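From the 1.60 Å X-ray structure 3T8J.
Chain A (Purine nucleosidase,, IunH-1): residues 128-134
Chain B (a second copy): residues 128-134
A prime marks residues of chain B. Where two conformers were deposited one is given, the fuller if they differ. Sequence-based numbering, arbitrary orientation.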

# COMPACT_ATOMS: atom_id res chain seq x y z
N ALA A 128 9.55 -9.51 19.76
CA ALA A 128 9.98 -8.33 19.02
C ALA A 128 10.46 -7.22 19.95
O ALA A 128 11.50 -6.63 19.69
CB ALA A 128 8.85 -7.81 18.10
N LEU A 129 9.70 -6.92 21.01
CA LEU A 129 10.10 -5.87 21.95
C LEU A 129 11.44 -6.22 22.65
O LEU A 129 12.29 -5.35 22.80
CB LEU A 129 8.98 -5.58 22.96
CG LEU A 129 9.11 -4.29 23.77
CD1 LEU A 129 9.52 -3.10 22.92
CD2 LEU A 129 7.80 -4.00 24.49
N ALA A 130 11.62 -7.48 23.04
CA ALA A 130 12.87 -7.91 23.64
C ALA A 130 14.03 -7.69 22.66
O ALA A 130 15.10 -7.18 23.04
CB ALA A 130 12.78 -9.40 24.07
N TYR A 131 13.85 -8.10 21.40
CA TYR A 131 14.90 -7.90 20.36
C TYR A 131 15.23 -6.42 20.19
O TYR A 131 16.40 -6.06 20.09
CB TYR A 131 14.47 -8.52 19.01
CG TYR A 131 15.38 -8.11 17.88
CD1 TYR A 131 16.61 -8.70 17.76
CD2 TYR A 131 15.04 -7.08 17.02
CE1 TYR A 131 17.49 -8.27 16.76
CE2 TYR A 131 15.88 -6.65 16.03
CZ TYR A 131 17.11 -7.26 15.90
OH TYR A 131 18.02 -6.85 14.92
N LEU A 132 14.20 -5.58 20.10
CA LEU A 132 14.39 -4.15 19.88
C LEU A 132 15.22 -3.52 21.00
O LEU A 132 16.08 -2.63 20.73
CB LEU A 132 13.04 -3.42 19.74
CG LEU A 132 12.24 -3.73 18.46
CD1 LEU A 132 10.78 -3.23 18.64
CD2 LEU A 132 12.92 -3.11 17.26
N LEU A 133 15.02 -3.96 22.24
CA LEU A 133 15.78 -3.47 23.38
C LEU A 133 17.20 -4.07 23.47
O LEU A 133 18.10 -3.40 24.00
CB LEU A 133 15.03 -3.74 24.67
CG LEU A 133 13.79 -2.86 24.77
CD1 LEU A 133 12.79 -3.46 25.73
CD2 LEU A 133 14.18 -1.44 25.18
N ASP A 134 17.38 -5.31 23.02
CA ASP A 134 18.70 -6.00 23.06
C ASP A 134 18.84 -6.93 21.86
O ASP A 134 18.41 -8.09 21.88
CB ASP A 134 18.87 -6.76 24.38
CG ASP A 134 20.25 -7.35 24.55
OD1 ASP A 134 21.09 -7.26 23.63
OD2 ASP A 134 20.53 -7.90 25.64
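Chain B 128-134: ALAYLLD

How does the second copy run relative to the first? Residues 128 to 133 of chain B are the last turns of a helix that begins earlier in the chain, just as in chain A, and an exact two-fold axis relates the two. The N-to-C directions make an angle of 141°, so chain B lies across chain A obliquely, closer to antiparallel than to parallel, with a signed crossing angle of -141°. The axes approach to 11.6 Å. Within each helix the backbone bonds to itself: Leu133′ N donates to Leu129′ O at 3.1 Å, and Asp134′ N to Ala130′ O at 2.9 Å. No hydrogen bond passes between the stretches, and the contact rests on leucine side chains.

Which residue sits at the centre? Leu129 meets its own symmetry mate. The CA atoms of Leu129 and Leu129′ are 8.0 Å apart, both CA-to-CB bonds point toward the opposing helix, and each residue has about 70 Å² covered, the largest share on its side. Both side chains have chi1 t and chi2 p. Leu129 CD1 and Leu129′ CD1 come to 2.6 Å, too short for two methyl groups in ordinary van der Waals contact. Two conformers were deposited for this leucine in each chain and one of each is given, so the short distance describes this pair of conformers and need not mean that both are occupied at once.

What lies next to that central pair? Leu133′, one helical turn after Leu129′, brings its CD2 to 3.3 Å from Leu129 CD2, again a tight approach that involves the given conformer of Leu129. The two-fold repeats it, with Leu133 CD2 at 3.3 Å from Leu129′ CD2. The two Leu133 residues also touch each other, Leu133 CD1 lying 3.6 Å from Leu133′ CD1, a more usual spacing for methyl groups. Each has 46 Å² covered, and its side chain is m at chi1 and t at chi2.

How far does the contact spread beyond these leucines? Leu132′ adds a looser edge, its CB 4.4 Å from Leu129 CD2, and Leu132 CB stands at the same distance from Leu129′ CD2. Ala130 and Ala130′ direct their CA-to-CB bonds away, while the side chains of Tyr131 and Tyr131′ are out of reach, their OH atoms hydrogen-bonded elsewhere in the structure. In all, 273 Å² is buried, summed over both sides, a compact apolar patch.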

# COMPACT_ATOMS: atom_id res chain seq x y z
N ALA B 128 8.71 6.03 21.45
CA ALA B 128 7.81 4.95 21.10
C ALA B 128 8.10 3.69 21.91
O ALA B 128 7.17 3.08 22.43
CB ALA B 128 7.86 4.63 19.59
N LEU B 129 9.36 3.29 22.02
CA LEU B 129 9.72 2.10 22.79
C LEU B 129 9.36 2.26 24.28
O LEU B 129 8.85 1.33 24.89
CB LEU B 129 11.21 1.74 22.58
CG LEU B 129 11.64 0.35 23.04
CD1 LEU B 129 10.66 -0.74 22.62
CD2 LEU B 129 13.03 0.04 22.51
N ALA B 130 9.61 3.45 24.85
CA ALA B 130 9.24 3.71 26.23
C ALA B 130 7.72 3.56 26.41
O ALA B 130 7.25 2.93 27.38
CB ALA B 130 9.71 5.12 26.66
N TYR B 131 6.94 4.14 25.49
CA TYR B 131 5.45 4.04 25.55
C TYR B 131 5.01 2.57 25.47
O TYR B 131 4.12 2.16 26.22
CB TYR B 131 4.78 4.86 24.43
CG TYR B 131 3.32 4.56 24.30
CD1 TYR B 131 2.43 5.08 25.20
CD2 TYR B 131 2.85 3.68 23.33
CE1 TYR B 131 1.08 4.74 25.13
CE2 TYR B 131 1.52 3.34 23.24
CZ TYR B 131 0.64 3.89 24.14
OH TYR B 131 -0.72 3.57 24.10
N LEU B 132 5.59 1.82 24.54
CA LEU B 132 5.21 0.42 24.33
C LEU B 132 5.43 -0.41 25.60
O LEU B 132 4.60 -1.30 25.93
CB LEU B 132 5.97 -0.19 23.14
CG LEU B 132 5.58 0.34 21.76
CD1 LEU B 132 6.66 -0.08 20.73
CD2 LEU B 132 4.21 -0.15 21.37
N LEU B 133 6.51 -0.13 26.33
CA LEU B 133 6.81 -0.82 27.59
C LEU B 133 5.96 -0.34 28.77
O LEU B 133 5.70 -1.12 29.69
CB LEU B 133 8.28 -0.69 27.92
CG LEU B 133 9.13 -1.50 26.95
CD1 LEU B 133 10.55 -0.98 26.93
CD2 LEU B 133 9.09 -2.99 27.31
N ASP B 134 5.58 0.95 28.77
CA ASP B 134 4.76 1.54 29.87
C ASP B 134 3.84 2.62 29.31
O ASP B 134 4.22 3.79 29.17
CB ASP B 134 5.66 2.10 30.98
CG ASP B 134 4.90 2.57 32.19
OD1 ASP B 134 3.65 2.55 32.18
OD2 ASP B 134 5.55 2.94 33.19